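Local coordinates for ginlfy protein (Ginkgo biloba, PDB 4UDE) that probably acts as a DNA-binding transcription factor of the FLO/LFY family, of which this piece is the SAM oligomerization domain, at residues S10-F15 with V20-L25; D48-L53 with Y67-A72; L25-E30 with Y57-L62. All blocks are in the same frame, centred on the assembly; numbering follows the deposited sequence.

Interaction 1 (S10-F15 with V20-L25)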
loop_
_atom_site.group_PDB
_atom_site.type_symbol
_atom_site.label_atom_id
_atom_site.label_comp_id
_atom_site.label_asym_id
_atom_site.label_seq_id
_atom_site.Cartn_x
_atom_site.Cartn_y
_atom_site.Cartn_z
ATOM N N SER A 10 1.082 -3.917 -9.782
ATOM C CA SER A 10 1.954 -4.267 -8.653
ATOM C C SER A 10 1.246 -4.045 -7.328
ATOM O O SER A 10 1.255 -4.945 -6.507
ATOM C CB SER A 10 3.239 -3.448 -8.680
ATOM O OG SER A 10 4.054 -3.900 -9.738
ATOM N N LEU A 11 0.621 -2.873 -7.137
ATOM C CA LEU A 11 -0.086 -2.567 -5.895
ATOM C C LEU A 11 -1.349 -3.418 -5.714
ATOM O O LEU A 11 -1.624 -3.852 -4.590
ATOM C CB LEU A 11 -0.371 -1.055 -5.733
ATOM C CG LEU A 11 0.852 -0.086 -5.661
ATOM C CD1 LEU A 11 0.399 1.308 -5.241
ATOM C CD2 LEU A 11 1.900 -0.544 -4.669
ATOM N N GLU A 12 -2.097 -3.682 -6.822
ATOM C CA GLU A 12 -3.298 -4.536 -6.811
ATOM C C GLU A 12 -2.915 -5.897 -6.273
ATOM O O GLU A 12 -3.626 -6.425 -5.427
ATOM C CB GLU A 12 -3.879 -4.712 -8.223
ATOM C CG GLU A 12 -4.845 -3.626 -8.649
ATOM C CD GLU A 12 -5.318 -3.677 -10.094
ATOM O OE1 GLU A 12 -4.962 -4.632 -10.824
ATOM O OE2 GLU A 12 -6.037 -2.739 -10.504
ATOM N N GLU A 13 -1.780 -6.457 -6.758
ATOM C CA GLU A 13 -1.259 -7.744 -6.311
ATOM C C GLU A 13 -0.883 -7.741 -4.839
ATOM O O GLU A 13 -1.169 -8.717 -4.152
ATOM C CB GLU A 13 -0.064 -8.190 -7.170
ATOM C CG GLU A 13 -0.477 -8.679 -8.548
ATOM C CD GLU A 13 -1.505 -9.795 -8.540
ATOM O OE1 GLU A 13 -1.225 -10.869 -7.955
ATOM O OE2 GLU A 13 -2.606 -9.576 -9.097
ATOM N N LEU A 14 -0.223 -6.673 -4.357
ATOM C CA LEU A 14 0.155 -6.574 -2.948
ATOM C C LEU A 14 -1.071 -6.502 -2.005
ATOM O O LEU A 14 -1.115 -7.169 -0.968
ATOM C CB LEU A 14 1.063 -5.342 -2.707
ATOM C CG LEU A 14 1.467 -5.026 -1.233
ATOM C CD1 LEU A 14 2.362 -6.105 -0.645
ATOM C CD2 LEU A 14 2.139 -3.690 -1.133
ATOM N N PHE A 15 -2.034 -5.663 -2.371
ATOM C CA PHE A 15 -3.197 -5.356 -1.553
ATOM C C PHE A 15 -4.431 -6.246 -1.746
ATOM O O PHE A 15 -5.416 -6.067 -1.021
ATOM C CB PHE A 15 -3.512 -3.863 -1.671
ATOM C CG PHE A 15 -2.436 -2.982 -1.068
ATOM C CD1 PHE A 15 -2.110 -3.078 0.280
ATOM C CD2 PHE A 15 -1.799 -2.016 -1.832
ATOM C CE1 PHE A 15 -1.112 -2.270 0.836
ATOM C CE2 PHE A 15 -0.816 -1.190 -1.274
ATOM C CZ PHE A 15 -0.484 -1.316 0.057
ATOM N N VAL A 20 -8.205 -3.063 0.133
ATOM C CA VAL A 20 -7.812 -1.732 -0.345
ATOM C C VAL A 20 -8.571 -1.453 -1.644
ATOM O O VAL A 20 -8.509 -2.249 -2.578
ATOM C CB VAL A 20 -6.278 -1.582 -0.457
ATOM C CG1 VAL A 20 -5.896 -0.161 -0.854
ATOM C CG2 VAL A 20 -5.613 -1.959 0.868
ATOM N N ARG A 21 -9.378 -0.392 -1.650
ATOM C CA ARG A 21 -10.216 -0.054 -2.802
ATOM C C ARG A 21 -9.442 0.575 -3.956
ATOM O O ARG A 21 -8.349 1.110 -3.760
ATOM C CB ARG A 21 -11.452 0.760 -2.375
ATOM C CG ARG A 21 -12.295 -0.004 -1.338
ATOM C CD ARG A 21 -13.489 0.779 -0.833
ATOM N NE ARG A 21 -13.122 2.014 -0.139
ATOM C CZ ARG A 21 -13.950 3.035 0.054
ATOM N NH1 ARG A 21 -15.199 2.977 -0.385
ATOM N NH2 ARG A 21 -13.546 4.108 0.720
ATOM N N TYR A 22 -10.002 0.447 -5.171
ATOM C CA TYR A 22 -9.448 0.891 -6.436
ATOM C C TYR A 22 -8.916 2.322 -6.425
ATOM O O TYR A 22 -7.793 2.547 -6.863
ATOM C CB TYR A 22 -10.462 0.678 -7.581
ATOM C CG TYR A 22 -9.872 0.983 -8.941
ATOM C CD1 TYR A 22 -8.882 0.174 -9.490
ATOM C CD2 TYR A 22 -10.262 2.112 -9.656
ATOM C CE1 TYR A 22 -8.314 0.464 -10.731
ATOM C CE2 TYR A 22 -9.708 2.406 -10.903
ATOM C CZ TYR A 22 -8.733 1.577 -11.436
ATOM O OH TYR A 22 -8.168 1.845 -12.667
ATOM N N MET A 23 -9.717 3.271 -5.927
ATOM C CA MET A 23 -9.367 4.684 -5.827
ATOM C C MET A 23 -8.256 4.972 -4.808
ATOM O O MET A 23 -7.575 5.986 -4.935
ATOM C CB MET A 23 -10.611 5.520 -5.520
ATOM C CG MET A 23 -11.426 5.836 -6.752
ATOM S SD MET A 23 -12.722 7.037 -6.351
ATOM C CE MET A 23 -11.876 8.597 -6.868
ATOM N N THR A 24 -8.099 4.111 -3.773
ATOM C CA THR A 24 -6.997 4.244 -2.815
ATOM C C THR A 24 -5.714 3.826 -3.568
ATOM O O THR A 24 -4.735 4.557 -3.522
ATOM C CB THR A 24 -7.254 3.399 -1.563
ATOM O OG1 THR A 24 -8.495 3.807 -0.949
ATOM C CG2 THR A 24 -6.106 3.480 -0.569
ATOM N N LEU A 25 -5.761 2.710 -4.324
ATOM C CA LEU A 25 -4.631 2.196 -5.122
ATOM C C LEU A 25 -4.181 3.208 -6.155
ATOM O O LEU A 25 -2.981 3.467 -6.286
ATOM C CB LEU A 25 -4.964 0.842 -5.799
ATOM C CG LEU A 25 -5.260 -0.314 -4.843
ATOM C CD1 LEU A 25 -5.770 -1.541 -5.585
ATOM C CD2 LEU A 25 -4.040 -0.654 -3.999
HETATM O O HOH W 1 -7.478 -4.846 -2.333
#
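Leu25 pushes its two methyl branches against one side of helix 2-15. Its CD2 lies close to the ring of Phe15, 3.4 Å from CD2 of that ring, and the two side chains run past each other in opposite directions. The same methyl also touches CB of Leu11. The other branch, CD1, turns to Glu12 and meets CG at 3.8 Å, the two chains crossing at about a right angle. A chi1 of -63° sets CG of Leu25 beside its own backbone N, opposite the carbonyl carbon, and from there the fork spans Leu11, Glu12 and Phe15.

Val20, in the loop just before helix 22-30, also reaches the Phe15 ring. Its CG2 sits 3.7 Å from CD1 of Phe15 and also reaches CB of the same residue. Both Val20 CG2 and Leu25 CD2 meet the ring obliquely. Within helix 2-15, Leu14 CD2 rests over one ring face, toward the rim.

This is the turn between the first two helices of the SAM domain, a small bundle of five helices. Helix 2-15 ends at Phe15, and the chain returns through Val20 to Arg21, the N-cap of helix 22-30. Water 1 bridges the turn. It donates to Phe15 O at 2.7 Å and to Val20 O at 2.8 Å, so the last carbonyl of one helix is tied to the loop before the next. Ile69 and Ala72 of helix 63-83 pack on Phe15 from beyond the two segments.

Toward solvent the contact becomes partly polar. The extended chain of Glu12 carries OE2 to the edge of the Tyr22 ring, in its plane and 3.9 Å from CE1. The carboxylate and ring planes stand 43° apart.

Interaction 2 (D48-L53 with Y67-A72)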
loop_
_atom_site.group_PDB
_atom_site.type_symbol
_atom_site.label_atom_id
_atom_site.label_comp_id
_atom_site.label_asym_id
_atom_site.label_seq_id
_atom_site.Cartn_x
_atom_site.Cartn_y
_atom_site.Cartn_z
ATOM N N ASP A 48 1.910 7.397 8.964
ATOM C CA ASP A 48 2.050 8.745 8.428
ATOM C C ASP A 48 1.464 8.861 7.015
ATOM O O ASP A 48 0.798 9.854 6.704
ATOM C CB ASP A 48 3.533 9.168 8.435
ATOM C CG ASP A 48 4.223 9.266 9.802
ATOM O OD1 ASP A 48 3.514 9.353 10.835
ATOM O OD2 ASP A 48 5.463 9.230 9.838
ATOM N N VAL A 49 1.735 7.867 6.149
ATOM C CA VAL A 49 1.205 7.868 4.785
ATOM C C VAL A 49 -0.329 7.680 4.812
ATOM O O VAL A 49 -1.034 8.309 4.039
ATOM C CB VAL A 49 1.946 6.826 3.903
ATOM C CG1 VAL A 49 1.246 6.613 2.565
ATOM C CG2 VAL A 49 3.382 7.269 3.679
ATOM N N ILE A 50 -0.829 6.837 5.705
ATOM C CA ILE A 50 -2.267 6.618 5.849
ATOM C C ILE A 50 -2.974 7.942 6.238
ATOM O O ILE A 50 -3.968 8.320 5.607
ATOM C CB ILE A 50 -2.566 5.409 6.772
ATOM C CG1 ILE A 50 -2.249 4.095 6.016
ATOM C CG2 ILE A 50 -4.023 5.422 7.249
ATOM C CD1 ILE A 50 -1.976 2.852 6.915
ATOM N N ARG A 51 -2.373 8.683 7.179
ATOM C CA ARG A 51 -2.837 9.995 7.624
ATOM C C ARG A 51 -2.772 11.021 6.454
ATOM O O ARG A 51 -3.700 11.812 6.279
ATOM C CB ARG A 51 -1.968 10.456 8.803
ATOM C CG ARG A 51 -2.662 11.391 9.776
ATOM C CD ARG A 51 -1.748 11.793 10.940
ATOM N NE ARG A 51 -1.250 10.643 11.712
ATOM C CZ ARG A 51 0.019 10.232 11.727
ATOM N NH1 ARG A 51 0.943 10.873 11.014
ATOM N NH2 ARG A 51 0.372 9.176 12.450
ATOM N N THR A 52 -1.681 11.000 5.676
ATOM C CA THR A 52 -1.430 11.841 4.494
ATOM C C THR A 52 -2.536 11.598 3.421
ATOM O O THR A 52 -3.059 12.550 2.856
ATOM C CB THR A 52 0.013 11.539 3.996
ATOM O OG1 THR A 52 0.917 12.023 4.982
ATOM C CG2 THR A 52 0.359 12.162 2.653
ATOM N N LEU A 53 -2.880 10.326 3.152
ATOM C CA LEU A 53 -3.933 9.977 2.202
ATOM C C LEU A 53 -5.267 10.691 2.535
ATOM O O LEU A 53 -5.895 11.274 1.648
ATOM C CB LEU A 53 -4.129 8.455 2.175
ATOM C CG LEU A 53 -3.167 7.650 1.314
ATOM C CD1 LEU A 53 -3.193 6.163 1.713
ATOM C CD2 LEU A 53 -3.522 7.770 -0.127
ATOM N N TYR A 67 -6.494 -0.692 8.258
ATOM C CA TYR A 67 -5.908 -1.904 8.831
ATOM C C TYR A 67 -5.351 -2.838 7.732
ATOM O O TYR A 67 -4.302 -3.446 7.937
ATOM C CB TYR A 67 -6.926 -2.640 9.731
ATOM C CG TYR A 67 -7.091 -1.968 11.073
ATOM C CD1 TYR A 67 -6.112 -2.089 12.061
ATOM C CD2 TYR A 67 -8.194 -1.167 11.341
ATOM C CE1 TYR A 67 -6.235 -1.432 13.285
ATOM C CE2 TYR A 67 -8.336 -0.515 12.566
ATOM C CZ TYR A 67 -7.361 -0.665 13.543
ATOM O OH TYR A 67 -7.501 -0.035 14.757
ATOM N N GLY A 68 -6.032 -2.894 6.585
ATOM C CA GLY A 68 -5.651 -3.682 5.404
ATOM C C GLY A 68 -4.323 -3.306 4.771
ATOM O O GLY A 68 -3.554 -4.188 4.374
ATOM N N ILE A 69 -4.026 -1.999 4.657
ATOM C CA ILE A 69 -2.741 -1.530 4.083
ATOM C C ILE A 69 -1.606 -2.030 4.941
ATOM O O ILE A 69 -0.643 -2.593 4.421
ATOM C CB ILE A 69 -2.702 0.032 3.878
ATOM C CG1 ILE A 69 -3.703 0.494 2.784
ATOM C CG2 ILE A 69 -1.249 0.571 3.611
ATOM C CD1 ILE A 69 -4.111 1.960 2.855
ATOM N N LYS A 70 -1.742 -1.881 6.268
ATOM C CA LYS A 70 -0.716 -2.318 7.232
ATOM C C LYS A 70 -0.551 -3.836 7.255
ATOM O O LYS A 70 0.575 -4.313 7.302
ATOM C CB LYS A 70 -1.047 -1.818 8.645
ATOM C CG LYS A 70 -1.179 -0.300 8.792
ATOM C CD LYS A 70 0.163 0.406 9.066
ATOM C CE LYS A 70 0.810 0.047 10.392
ATOM N NZ LYS A 70 -0.088 0.288 11.563
ATOM N N SER A 71 -1.660 -4.589 7.239
ATOM C CA SER A 71 -1.642 -6.061 7.256
ATOM C C SER A 71 -1.004 -6.629 5.996
ATOM O O SER A 71 -0.255 -7.609 6.085
ATOM C CB SER A 71 -3.060 -6.608 7.412
ATOM O OG SER A 71 -3.479 -6.520 8.764
ATOM N N ALA A 72 -1.290 -6.004 4.822
ATOM C CA ALA A 72 -0.741 -6.435 3.537
ATOM C C ALA A 72 0.776 -6.258 3.527
ATOM O O ALA A 72 1.475 -7.172 3.106
ATOM C CB ALA A 72 -1.380 -5.654 2.391
#
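Two helices of the SAM helical bundle meet here through aliphatic side chains, with Ile50 of helix 43-55 reaching Ile69 and Lys70 of helix 63-83. The short segments run roughly antiparallel, at 147°, and their axes come no closer than 11.1 Å. At this spacing the two segments meet through side chains alone.

Ile50 does most of this. Its CD1 is the tip that touches: it lies 3.8 Å from CG of Lys70 and nearly as close to CD, and 4.1 Å from CG2 of Ile69. CG1 stands opposite the carbonyl carbon (chi1 -74°) and carries CD1 toward helix 63-83. Leu53, one turn further on, adds a looser methyl contact, CD1 to Ile69 CD1 at 4.5 Å. Ile69 thus meets the two residues with different branches: CG2 faces Ile50, and the CD1 at the end of its other arm faces Leu53.

Helix 63-83 is the long C-terminal helix of the domain, and Ile69 faces the interior from it. Phe15 of helix 2-15 also packs on Ile69, so this residue lies between two other helices.

The Lys70 chain curls, so CG and CD lie against Ile50 CD1 while NZ turns to Asp47 of helix 43-55 and makes a salt bridge with it. One side chain thus joins the two helices by both apolar and charged contacts.

On the outer side of helix 43-55, Arg51 NH1 makes a salt bridge of 3.0 Å with Asp48 OD1, which it meets on the anti side and somewhat out of the carboxylate plane.

Interaction 3 (L25-E30 with Y57-L62)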
loop_
_atom_site.group_PDB
_atom_site.type_symbol
_atom_site.label_atom_id
_atom_site.label_comp_id
_atom_site.label_asym_id
_atom_site.label_seq_id
_atom_site.Cartn_x
_atom_site.Cartn_y
_atom_site.Cartn_z
ATOM N N LEU A 25 -5.761 2.710 -4.324
ATOM C CA LEU A 25 -4.631 2.196 -5.122
ATOM C C LEU A 25 -4.181 3.208 -6.155
ATOM O O LEU A 25 -2.981 3.467 -6.286
ATOM C CB LEU A 25 -4.964 0.842 -5.799
ATOM C CG LEU A 25 -5.260 -0.314 -4.843
ATOM C CD1 LEU A 25 -5.770 -1.541 -5.585
ATOM C CD2 LEU A 25 -4.040 -0.654 -3.999
ATOM N N THR A 26 -5.159 3.788 -6.871
ATOM C CA THR A 26 -4.990 4.820 -7.894
ATOM C C THR A 26 -4.250 6.021 -7.293
ATOM O O THR A 26 -3.308 6.513 -7.905
ATOM C CB THR A 26 -6.378 5.166 -8.492
ATOM O OG1 THR A 26 -6.677 4.208 -9.505
ATOM C CG2 THR A 26 -6.437 6.533 -9.093
ATOM N N LYS A 27 -4.669 6.477 -6.108
ATOM C CA LYS A 27 -4.016 7.599 -5.474
ATOM C C LYS A 27 -2.574 7.269 -5.050
ATOM O O LYS A 27 -1.692 8.094 -5.249
ATOM C CB LYS A 27 -4.854 8.146 -4.301
ATOM C CG LYS A 27 -4.336 9.485 -3.748
ATOM C CD LYS A 27 -4.187 10.622 -4.762
ATOM C CE LYS A 27 -5.507 11.160 -5.259
ATOM N NZ LYS A 27 -5.307 12.223 -6.280
ATOM N N MET A 28 -2.334 6.071 -4.512
ATOM C CA MET A 28 -0.984 5.628 -4.107
ATOM C C MET A 28 -0.005 5.579 -5.302
ATOM O O MET A 28 1.124 6.031 -5.170
ATOM C CB MET A 28 -1.051 4.287 -3.368
ATOM C CG MET A 28 -1.750 4.384 -2.025
ATOM S SD MET A 28 -1.876 2.782 -1.189
ATOM C CE MET A 28 -0.165 2.573 -0.686
ATOM N N VAL A 29 -0.468 5.120 -6.481
ATOM C CA VAL A 29 0.330 5.084 -7.724
ATOM C C VAL A 29 0.707 6.521 -8.128
ATOM O O VAL A 29 1.867 6.796 -8.426
ATOM C CB VAL A 29 -0.442 4.369 -8.869
ATOM C CG1 VAL A 29 0.269 4.526 -10.221
ATOM C CG2 VAL A 29 -0.643 2.898 -8.542
ATOM N N GLU A 30 -0.287 7.431 -8.093
ATOM C CA GLU A 30 -0.160 8.840 -8.434
ATOM C C GLU A 30 0.847 9.532 -7.487
ATOM O O GLU A 30 1.614 10.403 -7.924
ATOM C CB GLU A 30 -1.552 9.464 -8.382
ATOM C CG GLU A 30 -1.659 10.931 -8.738
ATOM C CD GLU A 30 -3.056 11.478 -8.500
ATOM O OE1 GLU A 30 -4.048 10.743 -8.736
ATOM O OE2 GLU A 30 -3.156 12.645 -8.054
ATOM N N TYR A 57 -4.529 14.265 0.656
ATOM C CA TYR A 57 -4.997 13.707 -0.601
ATOM C C TYR A 57 -6.495 13.467 -0.659
ATOM O O TYR A 57 -7.064 13.220 -1.730
ATOM C CB TYR A 57 -4.111 12.520 -1.021
ATOM C CG TYR A 57 -2.699 12.986 -1.320
ATOM C CD1 TYR A 57 -2.372 13.521 -2.563
ATOM C CD2 TYR A 57 -1.727 13.021 -0.320
ATOM C CE1 TYR A 57 -1.089 14.008 -2.830
ATOM C CE2 TYR A 57 -0.445 13.536 -0.568
ATOM C CZ TYR A 57 -0.131 14.023 -1.828
ATOM O OH TYR A 57 1.128 14.517 -2.104
ATOM N N ARG A 58 -7.140 13.636 0.501
ATOM C CA ARG A 58 -8.590 13.543 0.692
ATOM C C ARG A 58 -9.185 12.233 0.188
ATOM O O ARG A 58 -10.319 12.208 -0.294
ATOM C CB ARG A 58 -9.330 14.800 0.156
ATOM C CG ARG A 58 -8.687 16.126 0.586
ATOM C CD ARG A 58 -9.688 17.253 0.705
ATOM N NE ARG A 58 -9.894 17.555 2.115
ATOM C CZ ARG A 58 -11.071 17.751 2.702
ATOM N NH1 ARG A 58 -12.190 17.740 1.986
ATOM N NH2 ARG A 58 -11.135 18.001 3.999
ATOM N N VAL A 59 -8.435 11.128 0.355
ATOM C CA VAL A 59 -8.956 9.828 -0.039
ATOM C C VAL A 59 -9.902 9.319 1.055
ATOM O O VAL A 59 -9.651 9.526 2.241
ATOM C CB VAL A 59 -7.906 8.775 -0.555
ATOM C CG1 VAL A 59 -6.684 9.439 -1.166
ATOM C CG2 VAL A 59 -7.485 7.796 0.517
ATOM N N ASP A 60 -11.025 8.745 0.657
ATOM C CA ASP A 60 -11.948 8.191 1.639
ATOM C C ASP A 60 -11.486 6.763 1.966
ATOM O O ASP A 60 -11.473 5.892 1.080
ATOM C CB ASP A 60 -13.389 8.197 1.107
ATOM C CG ASP A 60 -14.408 7.652 2.091
ATOM O OD1 ASP A 60 -14.369 8.061 3.285
ATOM O OD2 ASP A 60 -15.250 6.830 1.673
ATOM N N LEU A 61 -11.031 6.553 3.198
ATOM C CA LEU A 61 -10.580 5.231 3.643
ATOM C C LEU A 61 -11.559 4.642 4.643
ATOM O O LEU A 61 -11.840 5.274 5.661
ATOM C CB LEU A 61 -9.193 5.285 4.308
ATOM C CG LEU A 61 -8.010 5.688 3.446
ATOM C CD1 LEU A 61 -6.759 5.820 4.294
ATOM C CD2 LEU A 61 -7.784 4.702 2.340
ATOM N N LEU A 62 -12.031 3.405 4.385
ATOM C CA LEU A 62 -12.864 2.652 5.332
ATOM C C LEU A 62 -11.928 2.257 6.472
ATOM O O LEU A 62 -10.704 2.316 6.296
ATOM C CB LEU A 62 -13.474 1.396 4.664
ATOM C CG LEU A 62 -14.312 1.619 3.392
ATOM C CD1 LEU A 62 -14.708 0.306 2.757
ATOM C CD2 LEU A 62 -15.565 2.450 3.663
#
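Lys27 lays the aliphatic part of its side chain across Val59 and Tyr57. Its CG presses on CG1 of Val59 at 3.5 Å, tighter than usual for two carbons, and its CB lies 3.9 Å from the same methyl. These two side chains cross at a slant. One carbon further out, CD comes to Tyr57, 4.1 Å from CD1 of the ring and 4.2 Å from CB. Here the crossing is near a right angle, and CD meets the ring obliquely.

The shape of the lysine explains this. CG stands opposite the backbone N, at a chi1 of -170°, and points across to the loop. Bends at chi2 and chi3 then turn the outer part of the chain along the helix toward Glu30. NZ ends beside Glu30, three residues on, and donates to OE2 in a salt bridge of 2.8 Å. The ammonium nitrogen approaches from above the carboxylate plane. The charged end is therefore bound within helix 22-30, and the methylenes make the contact across to the loop.

In this SAM domain the loop links helix 43-55 to the long C-terminal helix 63-83, and it passes alongside helix 22-30. Arg58 is the first residue after helix 43-55 to leave helical phi and psi, with a positive phi of 54°. Val59 follows in an extended conformation, and its backbone is hydrogen-bonded to Leu53, which fixes the loop to the end of the helix it has just left. The side chain of Val59 also packs on Leu53, and that of Tyr57 on Thr52 and Met31. At the far end of the loop Leu62 takes the N-cap position of helix 63-83, and its backbone N is hydrogen-bonded to Glu65 OE1.

How the interactions relate
Interaction 2 is the buried contact of the three. Interaction 1 is partly buried, and interaction 3 lies at the surface. Interactions 1 and 3 share helix 22-30, one joining it to helix 2-15, the other to the loop 57-62. Leu25 belongs to both but touches across only in interaction 1. Interactions 1 and 2 meet where Phe15 packs on Ile69 and Ala72, and Val20 on Ile69. Interactions 2 and 3 meet where Leu53 O probably accepts a hydrogen bond from Val59 N. The chemistry largely follows the depth. Methyls and the Phe15 ring fill the inner parts, and the charged ends of Glu12 and Lys27 lie further out. Lys70 is the exception, a charged residue in the buried contact.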